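Local coordinates for ABC transporter (Thermotoga maritima, PDB 1JI0), which binds ATP and probably hydrolyses it to power the transport of branched-chain amino acids across the membrane, at residues Arg90-Glu95 with Met147-Arg152; Leu96-Asn101 with Glu131-Leu136. All coordinates share one frame; numbering follows the deposited sequence.

Interaction 1. Residues Arg90-Glu95 with Met147-Arg152; sequences RRIFPE and MLAIGR
Arg-152 sends its side chain off helix 142-154 with CG anti to the backbone N, and a bend at chi3 (63°) turns NE out of the extended line; the guanidinium beyond it lies against Arg-91, Ile-92 and Phe-93. Ile-92, from the loop, has its first torsion well off a staggered position (chi1 -142°), which fits the closeness of its packing. Its CG1 lies 3.4 Å from Leu-148 CD2, and its CD1 is equally near Leu-148 CG, both shorter than usual carbon contacts. The two side chains cross at about a right angle, the isoleucine tip reaching past the leucine branch to the helix backbone, where CD1 meets the Ala-149 N at 3.4 Å. The small CB of Ala-149 permits this approach, standing 4.0 Å from the same methyl. CD1 also covers one face of the Arg-152 guanidinium, 3.8 Å above its plane and displaced toward the rim.

In the ABC ATPase fold, the loop after strand 83-86 leads into the helical subdomain, and helix 142-154 starts within the signature motif; the contact therefore ties the loop that follows the ATP-pocket residue Glu-88 to the signature helix. Asn-101 and Met-104 line the Arg-152 side chain from beyond the two segments.

The two guanidinium amino groups go to different partners. NH2 comes 2.8 Å from the carbonyl O of Arg-91, which approaches the group obliquely, while Ala-149 CB lies 3.8 Å from that same oxygen. NH1 approaches Phe-93 at CD1, 3.4 Å away, with CE1 scarcely farther; CD1 sits at the guanidinium edge, near its plane. Ring and guanidinium planes are inclined by 60°.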
ATOM      1  N   ARG A  90       3.436   8.339  -7.748  1.00 49.77           N
ATOM      2  CA  ARG A  90       2.381   9.285  -7.393  1.00 51.19           C
ATOM      3  C   ARG A  90       1.483   9.531  -8.602  1.00 50.75           C
ATOM      4  O   ARG A  90       1.185  10.677  -8.940  1.00 50.51           O
ATOM      5  CB  ARG A  90       3.002  10.613  -6.948  1.00 53.23           C
ATOM      6  CG  ARG A  90       4.255  10.462  -6.091  1.00 56.21           C
ATOM      7  CD  ARG A  90       5.063  11.749  -6.082  1.00 58.22           C
ATOM      8  NE  ARG A  90       6.391  11.567  -5.497  1.00 60.56           N
ATOM      9  CZ  ARG A  90       7.381  12.450  -5.608  1.00 61.89           C
ATOM     10  NH1 ARG A  90       7.192  13.579  -6.283  1.00 62.81           N
ATOM     11  NH2 ARG A  90       8.561  12.208  -5.051  1.00 61.74           N
ATOM     12  N   ARG A  91       1.067   8.453  -9.257  1.00 50.42           N
ATOM     13  CA  ARG A  91       0.221   8.559 -10.438  1.00 50.23           C
ATOM     14  C   ARG A  91      -1.080   9.288 -10.143  1.00 49.22           C
ATOM     15  O   ARG A  91      -1.863   8.876  -9.288  1.00 48.89           O
ATOM     16  CB  ARG A  91      -0.064   7.167 -10.999  1.00 52.21           C
ATOM     17  CG  ARG A  91       1.205   6.429 -11.378  1.00 54.40           C
ATOM     18  CD  ARG A  91       0.957   4.978 -11.730  1.00 56.63           C
ATOM     19  NE  ARG A  91       2.210   4.229 -11.732  1.00 58.88           N
ATOM     20  CZ  ARG A  91       2.300   2.917 -11.915  1.00 60.36           C
ATOM     21  NH1 ARG A  91       1.202   2.196 -12.116  1.00 60.77           N
ATOM     22  NH2 ARG A  91       3.487   2.322 -11.887  1.00 60.60           N
ATOM     23  N   ILE A  92      -1.292  10.381 -10.866  1.00 47.81           N
ATOM     24  CA  ILE A  92      -2.476  11.211 -10.709  1.00 46.60           C
ATOM     25  C   ILE A  92      -2.820  11.784 -12.089  1.00 46.17           C
ATOM     26  O   ILE A  92      -1.987  11.767 -12.993  1.00 46.08           O
ATOM     27  CB  ILE A  92      -2.188  12.366  -9.711  1.00 46.24           C
ATOM     28  CG1 ILE A  92      -3.414  12.617  -8.845  1.00 47.05           C
ATOM     29  CG2 ILE A  92      -1.785  13.634 -10.451  1.00 45.85           C
ATOM     30  CD1 ILE A  92      -3.733  11.467  -7.915  1.00 46.96           C
ATOM     31  N   PHE A  93      -4.039  12.279 -12.262  1.00 45.16           N
ATOM     32  CA  PHE A  93      -4.421  12.861 -13.545  1.00 44.23           C
ATOM     33  C   PHE A  93      -4.323  14.373 -13.473  1.00 44.15           C
ATOM     34  O   PHE A  93      -5.220  15.041 -12.966  1.00 44.90           O
ATOM     35  CB  PHE A  93      -5.830  12.421 -13.921  1.00 42.76           C
ATOM     36  CG  PHE A  93      -5.929  10.959 -14.215  1.00 41.84           C
ATOM     37  CD1 PHE A  93      -6.707  10.128 -13.422  1.00 41.37           C
ATOM     38  CD2 PHE A  93      -5.213  10.406 -15.272  1.00 41.27           C
ATOM     39  CE1 PHE A  93      -6.771   8.759 -13.676  1.00 41.60           C
ATOM     40  CE2 PHE A  93      -5.267   9.043 -15.536  1.00 42.27           C
ATOM     41  CZ  PHE A  93      -6.049   8.216 -14.734  1.00 42.47           C
ATOM     42  N   PRO A  94      -3.219  14.935 -13.992  1.00 44.90           N
ATOM     43  CA  PRO A  94      -2.959  16.376 -13.996  1.00 45.54           C
ATOM     44  C   PRO A  94      -4.001  17.250 -14.682  1.00 45.90           C
ATOM     45  O   PRO A  94      -4.220  18.387 -14.267  1.00 47.31           O
ATOM     46  CB  PRO A  94      -1.583  16.473 -14.654  1.00 45.33           C
ATOM     47  CG  PRO A  94      -1.576  15.311 -15.585  1.00 45.21           C
ATOM     48  CD  PRO A  94      -2.170  14.216 -14.738  1.00 44.84           C
ATOM     49  N   GLU A  95      -4.644  16.719 -15.720  1.00 45.42           N
ATOM     50  CA  GLU A  95      -5.657  17.469 -16.464  1.00 44.44           C
ATOM     51  C   GLU A  95      -6.958  17.628 -15.681  1.00 43.25           C
ATOM     52  O   GLU A  95      -7.831  18.405 -16.062  1.00 43.97           O
ATOM     53  CB  GLU A  95      -5.945  16.787 -17.810  1.00 44.49           C
ATOM     54  CG  GLU A  95      -6.502  15.373 -17.692  1.00 45.21           C
ATOM     55  CD  GLU A  95      -5.420  14.311 -17.616  1.00 44.89           C
ATOM     56  OE1 GLU A  95      -4.419  14.521 -16.897  1.00 44.78           O
ATOM     57  OE2 GLU A  95      -5.581  13.256 -18.269  1.00 44.17           O
HETATM   58  N   MSE A 147      -0.330  12.584  -1.917  1.00 39.87           N
HETATM   59  CA  MSE A 147      -1.451  12.645  -0.991  1.00 41.31           C
HETATM   60  C   MSE A 147      -2.765  12.530  -1.758  1.00 39.15           C
HETATM   61  O   MSE A 147      -3.748  11.987  -1.246  1.00 37.68           O
HETATM   62  CB  MSE A 147      -1.418  13.959  -0.204  1.00 47.71           C
HETATM   63  CG  MSE A 147      -0.129  14.175   0.586  1.00 56.56           C
HETATM   64 SE   MSE A 147       0.230  12.790   1.927  1.00 70.66          SE
HETATM   65  CE  MSE A 147      -0.107  13.822   3.542  1.00 65.85           C
ATOM     66  N   LEU A 148      -2.777  13.046  -2.985  1.00 36.34           N
ATOM     67  CA  LEU A 148      -3.974  12.987  -3.823  1.00 34.25           C
ATOM     68  C   LEU A 148      -4.226  11.540  -4.251  1.00 32.35           C
ATOM     69  O   LEU A 148      -5.358  11.060  -4.203  1.00 32.77           O
ATOM     70  CB  LEU A 148      -3.810  13.887  -5.057  1.00 33.85           C
ATOM     71  CG  LEU A 148      -4.996  13.957  -6.039  1.00 32.52           C
ATOM     72  CD1 LEU A 148      -6.274  14.174  -5.272  1.00 31.62           C
ATOM     73  CD2 LEU A 148      -4.789  15.084  -7.042  1.00 32.27           C
ATOM     74  N   ALA A 149      -3.163  10.850  -4.656  1.00 31.02           N
ATOM     75  CA  ALA A 149      -3.266   9.451  -5.075  1.00 29.98           C
ATOM     76  C   ALA A 149      -3.846   8.614  -3.937  1.00 28.85           C
ATOM     77  O   ALA A 149      -4.710   7.757  -4.149  1.00 27.97           O
ATOM     78  CB  ALA A 149      -1.893   8.920  -5.469  1.00 28.87           C
ATOM     79  N   ILE A 150      -3.366   8.866  -2.724  1.00 27.61           N
ATOM     80  CA  ILE A 150      -3.855   8.147  -1.554  1.00 26.74           C
ATOM     81  C   ILE A 150      -5.321   8.500  -1.290  1.00 25.63           C
ATOM     82  O   ILE A 150      -6.117   7.638  -0.928  1.00 25.01           O
ATOM     83  CB  ILE A 150      -3.016   8.491  -0.291  1.00 27.02           C
ATOM     84  CG1 ILE A 150      -1.588   7.966  -0.455  1.00 28.86           C
ATOM     85  CG2 ILE A 150      -3.664   7.896   0.950  1.00 25.76           C
ATOM     86  CD1 ILE A 150      -0.661   8.381   0.658  1.00 29.79           C
ATOM     87  N   GLY A 151      -5.674   9.770  -1.463  1.00 25.27           N
ATOM     88  CA  GLY A 151      -7.052  10.180  -1.232  1.00 26.27           C
ATOM     89  C   GLY A 151      -8.012   9.497  -2.192  1.00 26.40           C
ATOM     90  O   GLY A 151      -9.098   9.053  -1.810  1.00 26.25           O
ATOM     91  N   ARG A 152      -7.608   9.414  -3.454  1.00 27.63           N
ATOM     92  CA  ARG A 152      -8.432   8.776  -4.478  1.00 27.77           C
ATOM     93  C   ARG A 152      -8.743   7.333  -4.099  1.00 27.93           C
ATOM     94  O   ARG A 152      -9.887   6.883  -4.205  1.00 27.88           O
ATOM     95  CB  ARG A 152      -7.711   8.816  -5.828  1.00 28.74           C
ATOM     96  CG  ARG A 152      -8.483   8.155  -6.972  1.00 30.47           C
ATOM     97  CD  ARG A 152      -7.822   8.467  -8.303  1.00 34.05           C
ATOM     98  NE  ARG A 152      -6.466   7.939  -8.393  1.00 36.39           N
ATOM     99  CZ  ARG A 152      -5.595   8.274  -9.342  1.00 38.06           C
ATOM    100  NH1 ARG A 152      -5.941   9.147 -10.283  1.00 38.39           N
ATOM    101  NH2 ARG A 152      -4.386   7.726  -9.365  1.00 36.85           N
TER

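Interaction 2. Residues Leu96-Asn101 with Glu131-Leu136; sequences LTVYEN and ERLKQL
Leu-133 and Tyr-99 run side by side and point the same way, with the leucine CD1 3.6 Å from Tyr-99 CB and in line with the edge of the aromatic ring on its CD1 side. Both have CG anti to the backbone N; beyond them lies helix 114-125, where Leu-119 meets the tyrosine and Phe-123 the leucine. Val-98 instead crosses Leu-133 at about a right angle, its CG1 3.9 Å from Leu-133 CD1, while its CG2 rests 3.3 Å from the carbonyl O of Arg-132.

Thr-97 occupies the N-cap position of helix 98-103, and the loop between helices 127-130 and 142-154 supplies the carbonyl of Leu-133 as acceptor for its OG1 and for the first-turn amide of Tyr-99. Leu-133 O takes both bonds in its carbonyl plane: from Thr-97 OG1 at 2.8 Å, and from Tyr-99 N at 3.0 Å with an N-H...O angle of 149°. Within the helix start, Glu-100 OE1 turns back to take the Thr-97 N-H on its anti side at 3.1 Å. Thr-97 CG2 lies 3.7 Å from Leu-136 CD2, the two side chains crossing roughly perpendicularly. An alanine at Thr-97 would probably leave Leu-133 O with Tyr-99 N alone of these two donors and open a gap beside Leu-136.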
ATOM      1  N   LEU A  96      -7.096  16.878 -14.595  1.00 41.76           N
ATOM      2  CA  LEU A  96      -8.288  16.959 -13.760  1.00 40.74           C
ATOM      3  C   LEU A  96      -7.896  17.656 -12.471  1.00 40.95           C
ATOM      4  O   LEU A  96      -6.775  17.495 -11.991  1.00 40.83           O
ATOM      5  CB  LEU A  96      -8.822  15.560 -13.449  1.00 40.82           C
ATOM      6  CG  LEU A  96      -9.808  14.916 -14.428  1.00 40.44           C
ATOM      7  CD1 LEU A  96      -9.412  15.193 -15.867  1.00 40.30           C
ATOM      8  CD2 LEU A  96      -9.860  13.426 -14.146  1.00 39.66           C
ATOM      9  N   THR A  97      -8.799  18.440 -11.905  1.00 40.59           N
ATOM     10  CA  THR A  97      -8.417  19.104 -10.664  1.00 40.73           C
ATOM     11  C   THR A  97      -8.484  18.151  -9.469  1.00 40.06           C
ATOM     12  O   THR A  97      -8.955  17.024  -9.555  1.00 39.38           O
ATOM     13  CB  THR A  97      -9.363  20.286 -10.444  1.00 40.36           C
ATOM     14  OG1 THR A  97     -10.128  20.056  -9.259  1.00 20.00           O
ATOM     15  CG2 THR A  97     -10.320  20.419 -11.632  1.00 20.00           C
ATOM     16  N   VAL A  98      -7.951  18.630  -8.329  1.00 39.19           N
ATOM     17  CA  VAL A  98      -7.953  17.803  -7.128  1.00 38.15           C
ATOM     18  C   VAL A  98      -9.327  17.178  -6.873  1.00 38.24           C
ATOM     19  O   VAL A  98      -9.458  15.990  -6.609  1.00 38.55           O
ATOM     20  CB  VAL A  98      -7.554  18.683  -5.942  1.00 38.20           C
ATOM     21  CG1 VAL A  98      -8.107  18.094  -4.647  1.00 20.00           C
ATOM     22  CG2 VAL A  98      -6.043  18.772  -5.846  1.00 36.74           C
ATOM     23  N   TYR A  99     -10.391  17.965  -6.956  1.00 37.67           N
ATOM     24  CA  TYR A  99     -11.727  17.445  -6.698  1.00 38.61           C
ATOM     25  C   TYR A  99     -12.090  16.258  -7.595  1.00 38.33           C
ATOM     26  O   TYR A  99     -12.587  15.234  -7.123  1.00 37.71           O
ATOM     27  CB  TYR A  99     -12.767  18.553  -6.880  1.00 40.60           C
ATOM     28  CG  TYR A  99     -14.180  18.085  -6.631  1.00 41.71           C
ATOM     29  CD1 TYR A  99     -14.632  17.828  -5.340  1.00 42.75           C
ATOM     30  CD2 TYR A  99     -15.057  17.871  -7.691  1.00 43.12           C
ATOM     31  CE1 TYR A  99     -15.929  17.366  -5.110  1.00 43.69           C
ATOM     32  CE2 TYR A  99     -16.351  17.409  -7.472  1.00 43.54           C
ATOM     33  CZ  TYR A  99     -16.781  17.158  -6.182  1.00 43.60           C
ATOM     34  OH  TYR A  99     -18.057  16.686  -5.975  1.00 44.77           O
ATOM     35  N   GLU A 100     -11.845  16.399  -8.893  1.00 38.04           N
ATOM     36  CA  GLU A 100     -12.165  15.337  -9.837  1.00 37.55           C
ATOM     37  C   GLU A 100     -11.358  14.070  -9.570  1.00 36.79           C
ATOM     38  O   GLU A 100     -11.893  12.962  -9.666  1.00 36.78           O
ATOM     39  CB  GLU A 100     -11.949  15.830 -11.275  1.00 39.35           C
ATOM     40  CG  GLU A 100     -13.019  16.834 -11.735  1.00 42.77           C
ATOM     41  CD  GLU A 100     -12.695  17.504 -13.064  1.00 45.54           C
ATOM     42  OE1 GLU A 100     -11.664  18.214 -13.153  1.00 45.51           O
ATOM     43  OE2 GLU A 100     -13.482  17.321 -14.022  1.00 47.60           O
ATOM     44  N   ASN A 101     -10.079  14.224  -9.236  1.00 35.53           N
ATOM     45  CA  ASN A 101      -9.246  13.063  -8.952  1.00 35.97           C
ATOM     46  C   ASN A 101      -9.788  12.288  -7.750  1.00 36.35           C
ATOM     47  O   ASN A 101      -9.837  11.061  -7.777  1.00 36.12           O
ATOM     48  CB  ASN A 101      -7.792  13.473  -8.694  1.00 35.39           C
ATOM     49  CG  ASN A 101      -6.997  13.660  -9.975  1.00 35.22           C
ATOM     50  OD1 ASN A 101      -6.975  14.744 -10.560  1.00 36.98           O
ATOM     51  ND2 ASN A 101      -6.340  12.596 -10.420  1.00 33.81           N
ATOM     52  N   GLU A 131      -7.153  22.734   0.342  1.00 57.86           N
ATOM     53  CA  GLU A 131      -6.671  24.089   0.122  1.00 58.38           C
ATOM     54  C   GLU A 131      -6.547  24.335  -1.378  1.00 57.60           C
ATOM     55  O   GLU A 131      -6.475  25.478  -1.823  1.00 57.99           O
ATOM     56  CB  GLU A 131      -5.305  24.273   0.802  1.00 60.75           C
ATOM     57  CG  GLU A 131      -4.561  25.553   0.422  1.00 63.00           C
ATOM     58  CD  GLU A 131      -3.259  25.745   1.197  1.00 64.97           C
ATOM     59  OE1 GLU A 131      -2.544  26.735   0.922  1.00 66.04           O
ATOM     60  OE2 GLU A 131      -2.948  24.916   2.082  1.00 65.35           O
ATOM     61  N   ARG A 132      -6.529  23.256  -2.155  1.00 56.11           N
ATOM     62  CA  ARG A 132      -6.393  23.365  -3.603  1.00 54.36           C
ATOM     63  C   ARG A 132      -7.390  22.458  -4.317  1.00 52.78           C
ATOM     64  O   ARG A 132      -7.074  21.852  -5.337  1.00 52.28           O
ATOM     65  CB  ARG A 132      -4.965  22.995  -4.005  1.00 55.15           C
ATOM     66  CG  ARG A 132      -3.897  23.739  -3.216  1.00 56.32           C
ATOM     67  CD  ARG A 132      -2.500  23.241  -3.560  1.00 58.30           C
ATOM     68  NE  ARG A 132      -1.459  23.936  -2.804  1.00 59.88           N
ATOM     69  CZ  ARG A 132      -1.322  23.878  -1.482  1.00 60.85           C
ATOM     70  NH1 ARG A 132      -2.161  23.152  -0.752  1.00 61.02           N
ATOM     71  NH2 ARG A 132      -0.342  24.544  -0.888  1.00 61.55           N
ATOM     72  N   LEU A 133      -8.601  22.392  -3.776  1.00 52.09           N
ATOM     73  CA  LEU A 133      -9.664  21.554  -4.321  1.00 51.68           C
ATOM     74  C   LEU A 133     -10.030  21.852  -5.777  1.00 51.67           C
ATOM     75  O   LEU A 133     -10.159  20.938  -6.588  1.00 50.78           O
ATOM     76  CB  LEU A 133     -10.907  21.678  -3.437  1.00 51.69           C
ATOM     77  CG  LEU A 133     -12.069  20.717  -3.673  1.00 51.77           C
ATOM     78  CD1 LEU A 133     -11.601  19.274  -3.508  1.00 52.73           C
ATOM     79  CD2 LEU A 133     -13.171  21.021  -2.685  1.00 51.98           C
ATOM     80  N   LYS A 134     -10.196  23.128  -6.108  1.00 52.01           N
ATOM     81  CA  LYS A 134     -10.562  23.529  -7.467  1.00 52.35           C
ATOM     82  C   LYS A 134      -9.356  23.588  -8.395  1.00 51.87           C
ATOM     83  O   LYS A 134      -9.501  23.772  -9.603  1.00 51.91           O
ATOM     84  CB  LYS A 134     -11.261  24.893  -7.439  1.00 53.04           C
ATOM     85  CG  LYS A 134     -12.518  24.913  -6.581  1.00 54.90           C
ATOM     86  CD  LYS A 134     -12.995  26.331  -6.306  1.00 56.37           C
ATOM     87  CE  LYS A 134     -14.126  26.329  -5.287  1.00 57.83           C
ATOM     88  NZ  LYS A 134     -14.520  27.707  -4.868  1.00 59.51           N
ATOM     89  N   GLN A 135      -8.164  23.433  -7.831  1.00 51.36           N
ATOM     90  CA  GLN A 135      -6.937  23.467  -8.617  1.00 51.71           C
ATOM     91  C   GLN A 135      -6.746  22.136  -9.347  1.00 51.77           C
ATOM     92  O   GLN A 135      -7.165  21.088  -8.855  1.00 51.15           O
ATOM     93  CB  GLN A 135      -5.746  23.751  -7.690  1.00 53.39           C
ATOM     94  CG  GLN A 135      -4.377  23.698  -8.356  1.00 54.90           C
ATOM     95  CD  GLN A 135      -3.241  24.042  -7.398  1.00 56.87           C
ATOM     96  OE1 GLN A 135      -2.065  23.837  -7.707  1.00 57.28           O
ATOM     97  NE2 GLN A 135      -3.593  24.574  -6.231  1.00 56.96           N
ATOM     98  N   LEU A 136      -6.126  22.186 -10.523  1.00 51.49           N
ATOM     99  CA  LEU A 136      -5.879  20.987 -11.322  1.00 51.65           C
ATOM    100  C   LEU A 136      -4.768  20.173 -10.687  1.00 52.51           C
ATOM    101  O   LEU A 136      -4.105  20.641  -9.771  1.00 53.07           O
ATOM    102  CB  LEU A 136      -5.442  21.360 -12.741  1.00 50.36           C
ATOM    103  CG  LEU A 136      -6.412  22.034 -13.713  1.00 49.80           C
ATOM    104  CD1 LEU A 136      -5.664  22.382 -14.983  1.00 48.57           C
ATOM    105  CD2 LEU A 136      -7.579  21.112 -14.027  1.00 49.49           C
TER

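How the interactions relate
One segment of each contact is consecutive in sequence, residues 90-95 running directly into 96-101, and the centres of interactions 1 and 2 lie about 10 Å apart. Direct touches join them, Arg-152 CG packing on the backbone O of Asn-101 at 3.3 Å and Glu-95 O meeting Leu-136 CD2 at 3.4 Å. Val-98 also packs on Leu-148, which Ile-92 meets from the loop. Interaction 1 is nearer the nucleotide: the Arg-91 side chain is about 8 Å from the bound ATP and about 7 Å from the side chain of Thr-46. The centre of interaction 2 is about 23 Å from the centre of the chain, that of interaction 1 about 14 Å, and interaction 2 lies away from the ATP site.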